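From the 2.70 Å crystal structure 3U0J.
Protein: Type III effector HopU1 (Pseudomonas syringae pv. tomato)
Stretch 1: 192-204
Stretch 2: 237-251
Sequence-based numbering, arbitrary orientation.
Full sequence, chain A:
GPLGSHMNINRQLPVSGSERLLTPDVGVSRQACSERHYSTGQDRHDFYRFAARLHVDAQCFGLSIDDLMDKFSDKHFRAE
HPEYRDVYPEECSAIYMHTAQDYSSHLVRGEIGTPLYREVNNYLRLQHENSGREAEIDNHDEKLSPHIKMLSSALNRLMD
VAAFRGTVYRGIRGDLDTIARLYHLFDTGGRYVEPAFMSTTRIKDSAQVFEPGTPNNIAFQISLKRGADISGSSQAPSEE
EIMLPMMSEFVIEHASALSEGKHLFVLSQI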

# COMPACT_ATOMS: atom_id res chain seq x y z
N TYR A 192 8.16 11.22 10.61
CA TYR A 192 8.33 10.03 9.82
C TYR A 192 7.49 10.21 8.57
O TYR A 192 6.27 10.38 8.65
CB TYR A 192 7.88 8.80 10.59
CG TYR A 192 8.10 7.51 9.84
CD1 TYR A 192 7.04 6.88 9.21
CD2 TYR A 192 9.35 6.93 9.76
CE1 TYR A 192 7.22 5.69 8.52
CE2 TYR A 192 9.54 5.73 9.08
CZ TYR A 192 8.46 5.12 8.46
OH TYR A 192 8.62 3.95 7.76
N VAL A 193 8.14 10.17 7.42
CA VAL A 193 7.46 10.38 6.15
C VAL A 193 7.68 9.19 5.22
O VAL A 193 8.82 8.79 4.96
CB VAL A 193 7.97 11.65 5.46
CG1 VAL A 193 7.35 11.80 4.07
CG2 VAL A 193 7.66 12.87 6.33
N GLU A 194 6.58 8.63 4.72
CA GLU A 194 6.65 7.51 3.79
C GLU A 194 6.18 7.89 2.37
O GLU A 194 4.99 8.12 2.14
CB GLU A 194 5.83 6.33 4.31
CG GLU A 194 5.66 5.24 3.27
CD GLU A 194 6.98 4.67 2.82
OE1 GLU A 194 7.42 4.97 1.69
OE2 GLU A 194 7.60 3.94 3.63
N PRO A 195 7.13 8.00 1.43
CA PRO A 195 6.77 8.44 0.07
C PRO A 195 5.92 7.42 -0.67
O PRO A 195 5.16 7.79 -1.56
CB PRO A 195 8.12 8.59 -0.63
CG PRO A 195 9.11 8.82 0.52
CD PRO A 195 8.58 8.01 1.67
N ALA A 196 6.04 6.15 -0.31
CA ALA A 196 5.26 5.12 -0.99
C ALA A 196 3.91 4.92 -0.32
O ALA A 196 3.54 5.67 0.58
CB ALA A 196 6.04 3.83 -1.07
N PHE A 197 3.16 3.91 -0.76
CA PHE A 197 1.86 3.58 -0.20
C PHE A 197 2.04 2.76 1.06
O PHE A 197 2.35 1.58 0.96
CB PHE A 197 1.07 2.73 -1.21
CG PHE A 197 0.74 3.44 -2.47
CD1 PHE A 197 -0.38 4.25 -2.55
CD2 PHE A 197 1.54 3.33 -3.57
CE1 PHE A 197 -0.68 4.94 -3.71
CE2 PHE A 197 1.26 4.02 -4.73
CZ PHE A 197 0.14 4.81 -4.80
N MET A 198 1.84 3.34 2.24
CA MET A 198 2.01 2.56 3.47
C MET A 198 0.92 1.53 3.67
O MET A 198 -0.27 1.78 3.44
CB MET A 198 2.12 3.43 4.71
CG MET A 198 2.84 2.69 5.84
SD MET A 198 2.81 3.51 7.43
CE MET A 198 3.97 4.83 7.15
N SER A 199 1.35 0.35 4.09
CA SER A 199 0.43 -0.76 4.28
C SER A 199 0.45 -1.12 5.74
O SER A 199 1.51 -1.25 6.34
CB SER A 199 0.88 -1.95 3.44
OG SER A 199 0.10 -3.08 3.74
N THR A 200 -0.73 -1.26 6.32
CA THR A 200 -0.82 -1.47 7.76
C THR A 200 -1.91 -2.48 8.05
O THR A 200 -2.71 -2.81 7.17
CB THR A 200 -1.14 -0.14 8.48
OG1 THR A 200 -2.51 0.23 8.23
CG2 THR A 200 -0.21 0.99 8.01
N THR A 201 -1.97 -2.99 9.28
CA THR A 201 -3.01 -3.95 9.60
C THR A 201 -3.74 -3.59 10.89
O THR A 201 -3.13 -3.09 11.82
CB THR A 201 -2.46 -5.38 9.70
OG1 THR A 201 -3.53 -6.27 10.01
CG2 THR A 201 -1.46 -5.45 10.80
N ARG A 202 -5.04 -3.83 10.93
CA ARG A 202 -5.81 -3.62 12.15
C ARG A 202 -5.47 -4.63 13.26
O ARG A 202 -5.68 -4.36 14.44
CB ARG A 202 -7.29 -3.70 11.84
CG ARG A 202 -7.90 -2.40 11.40
CD ARG A 202 -9.38 -2.59 11.10
NE ARG A 202 -9.55 -3.18 9.77
CZ ARG A 202 -10.63 -3.00 9.02
NH1 ARG A 202 -11.64 -2.27 9.47
NH2 ARG A 202 -10.68 -3.56 7.81
N ILE A 203 -4.95 -5.78 12.87
CA ILE A 203 -4.72 -6.87 13.80
C ILE A 203 -3.28 -6.91 14.31
O ILE A 203 -2.34 -7.20 13.55
CB ILE A 203 -5.05 -8.21 13.13
CG1 ILE A 203 -6.36 -8.11 12.32
CG2 ILE A 203 -5.13 -9.32 14.16
CD1 ILE A 203 -6.52 -9.22 11.25
N LYS A 204 -3.11 -6.62 15.60
CA LYS A 204 -1.80 -6.66 16.23
C LYS A 204 -1.00 -7.90 15.85
O LYS A 204 0.17 -7.81 15.50
CB LYS A 204 -1.90 -6.54 17.74
CG LYS A 204 -1.59 -5.16 18.26
CD LYS A 204 -1.69 -5.05 19.78
CE LYS A 204 -0.34 -5.32 20.46
NZ LYS A 204 -0.38 -5.04 21.94
N PRO A 237 -7.82 -10.42 2.10
CA PRO A 237 -8.75 -9.68 2.95
C PRO A 237 -8.53 -9.97 4.45
O PRO A 237 -8.56 -9.03 5.26
CB PRO A 237 -10.12 -10.22 2.51
CG PRO A 237 -9.92 -10.71 1.07
CD PRO A 237 -8.51 -11.23 1.07
N SER A 238 -8.33 -11.24 4.80
CA SER A 238 -8.05 -11.67 6.17
C SER A 238 -6.87 -10.92 6.82
O SER A 238 -6.76 -10.89 8.05
CB SER A 238 -7.74 -13.17 6.19
OG SER A 238 -6.48 -13.44 5.58
N GLU A 239 -5.99 -10.36 6.00
CA GLU A 239 -4.90 -9.54 6.52
C GLU A 239 -5.46 -8.22 7.08
O GLU A 239 -4.76 -7.50 7.78
CB GLU A 239 -3.82 -9.29 5.45
CG GLU A 239 -2.86 -10.48 5.23
CD GLU A 239 -2.09 -10.42 3.88
OE1 GLU A 239 -2.27 -9.43 3.11
OE2 GLU A 239 -1.32 -11.37 3.58
N GLU A 240 -6.72 -7.92 6.77
CA GLU A 240 -7.44 -6.76 7.31
C GLU A 240 -6.67 -5.45 7.20
O GLU A 240 -6.62 -4.68 8.17
CB GLU A 240 -7.83 -6.98 8.77
CG GLU A 240 -8.98 -7.95 9.00
CD GLU A 240 -9.62 -7.81 10.39
OE1 GLU A 240 -9.41 -6.76 11.06
OE2 GLU A 240 -10.36 -8.74 10.81
N GLU A 241 -6.12 -5.17 6.03
CA GLU A 241 -5.25 -4.02 5.86
C GLU A 241 -5.91 -2.65 5.57
O GLU A 241 -6.95 -2.55 4.94
CB GLU A 241 -4.15 -4.31 4.85
CG GLU A 241 -4.61 -4.99 3.63
CD GLU A 241 -3.47 -5.62 2.85
OE1 GLU A 241 -3.66 -6.80 2.44
OE2 GLU A 241 -2.40 -4.94 2.66
N ILE A 242 -5.26 -1.62 6.07
CA ILE A 242 -5.57 -0.24 5.79
C ILE A 242 -4.35 0.31 5.04
O ILE A 242 -3.22 0.08 5.48
CB ILE A 242 -5.73 0.52 7.10
CG1 ILE A 242 -6.80 -0.13 7.97
CG2 ILE A 242 -6.04 1.96 6.84
CD1 ILE A 242 -8.13 -0.24 7.28
N MET A 243 -4.58 1.00 3.92
CA MET A 243 -3.48 1.52 3.07
C MET A 243 -3.53 3.04 3.08
O MET A 243 -4.61 3.63 3.12
CB MET A 243 -3.59 0.95 1.64
CG MET A 243 -2.45 1.32 0.65
SD MET A 243 -2.51 0.51 -0.99
CE MET A 243 -1.97 -1.14 -0.59
N LEU A 244 -2.36 3.70 3.08
CA LEU A 244 -2.32 5.17 3.07
C LEU A 244 -1.92 5.70 1.71
O LEU A 244 -1.18 5.04 1.00
CB LEU A 244 -1.33 5.71 4.09
CG LEU A 244 -1.68 5.64 5.58
CD1 LEU A 244 -3.16 5.72 5.74
CD2 LEU A 244 -1.21 4.34 6.14
N PRO A 245 -2.39 6.90 1.34
CA PRO A 245 -1.96 7.54 0.10
C PRO A 245 -0.47 7.88 0.12
O PRO A 245 0.08 8.02 1.21
CB PRO A 245 -2.76 8.86 0.09
CG PRO A 245 -3.87 8.66 1.07
CD PRO A 245 -3.33 7.73 2.10
N MET A 246 0.16 8.02 -1.05
CA MET A 246 1.55 8.49 -1.15
C MET A 246 1.84 9.65 -0.19
O MET A 246 0.95 10.46 0.10
CB MET A 246 1.85 8.96 -2.58
CG MET A 246 1.82 7.90 -3.66
SD MET A 246 1.94 8.66 -5.29
CE MET A 246 1.21 10.26 -4.99
N MET A 247 3.08 9.75 0.29
CA MET A 247 3.52 10.88 1.11
C MET A 247 2.74 11.07 2.41
O MET A 247 2.42 12.20 2.80
CB MET A 247 3.50 12.19 0.32
CG MET A 247 4.78 12.40 -0.50
SD MET A 247 6.29 12.37 0.49
CE MET A 247 7.44 11.79 -0.74
N SER A 248 2.43 9.96 3.08
CA SER A 248 1.84 10.03 4.40
C SER A 248 2.89 10.46 5.41
O SER A 248 4.07 10.09 5.32
CB SER A 248 1.27 8.68 4.80
OG SER A 248 2.32 7.76 4.96
N GLU A 249 2.46 11.24 6.39
CA GLU A 249 3.36 11.94 7.29
C GLU A 249 2.97 11.66 8.74
O GLU A 249 1.78 11.74 9.08
CB GLU A 249 3.25 13.43 6.99
CG GLU A 249 4.55 14.19 7.09
CD GLU A 249 4.63 15.35 6.11
OE1 GLU A 249 3.97 15.31 5.04
OE2 GLU A 249 5.40 16.29 6.41
N PHE A 250 3.95 11.35 9.60
CA PHE A 250 3.66 11.02 11.01
C PHE A 250 4.56 11.69 12.05
O PHE A 250 5.75 11.90 11.82
CB PHE A 250 3.69 9.51 11.25
CG PHE A 250 2.86 8.73 10.28
CD1 PHE A 250 1.54 8.41 10.57
CD2 PHE A 250 3.39 8.34 9.06
CE1 PHE A 250 0.77 7.70 9.67
CE2 PHE A 250 2.62 7.63 8.15
CZ PHE A 250 1.30 7.32 8.46
N VAL A 251 3.96 12.02 13.19
CA VAL A 251 4.70 12.44 14.36
C VAL A 251 4.97 11.20 15.20
O VAL A 251 4.04 10.43 15.47
CB VAL A 251 3.84 13.39 15.21
CG1 VAL A 251 4.55 13.73 16.51
CG2 VAL A 251 3.49 14.64 14.42
O HOH W 1 1.69 6.07 2.49

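Two short antiparallel ladders, Tyr192 to Glu194 against Ser248 to Phe250 and Ser199 to Thr201 against Glu241 to Met243, join the stretches, with the loop segments Pro195 to Met198 and Leu244 to Met247 between them, filled by side chains and one water; the two stretches bury 1214 Å² between them, both sides summed. Glu240, Phe197 and Met198 lose the most surface. Glu240 closes the end of the second ladder: its O accepts Arg202 N at 3.3 Å, nearly straight. Its carboxylate lies 3.8 Å (OE1) from Arg202 NE, a long salt bridge of charges alone, since the oxygen sits well out of the guanidinium plane. The aliphatic end of Ile203 packs on the same side chain (CD1 to Glu240 CD, 3.5 Å), while Ile242 CD1 lies over one guanidinium face. Next to this, Thr201 OG1 donates to Glu239 O (2.8 Å), and Ile242 O receives both Thr200 N (2.9 Å) and Thr200 OG1 (2.8 Å); threonine supplies a hydroxyl where the backbone carbonyl can take a second donor.

Phe197 sits buried between the ladders, chi1 m, with Met246 CG over its face, 4.0 Å from the ring centroid; the sulfurs of Met243 and Met246 approach obliquely. Flexible, unbranched methionines suit such a flat surface. Water 1 bridges the loops here, accepting from Met198 N (2.7 Å) and lying 2.7 Å from Ala196 O and 2.8 Å from Pro245 O.

Met198 links the loop to both ladders. Its O accepts Leu244 N (2.9 Å), and its CB packs on Leu244 CD2 (3.7 Å). The side chain, t at chi1 and chi2 and m at chi3, brings CE to Phe250 CE2 at 3.3 Å. Phe250 N donates to Tyr192 O (2.7 Å) and Phe250 O accepts Tyr192 N (2.8 Å); as directly paired residues, both project their side chains to the same face, and their rings meet, Tyr192 CD1 to Phe250 CD2 at 3.9 Å. On the other face, Val193 CG1 touches Met247 SD at 3.8 Å, and Met247 CE reaches Pro195 CB at 3.3 Å.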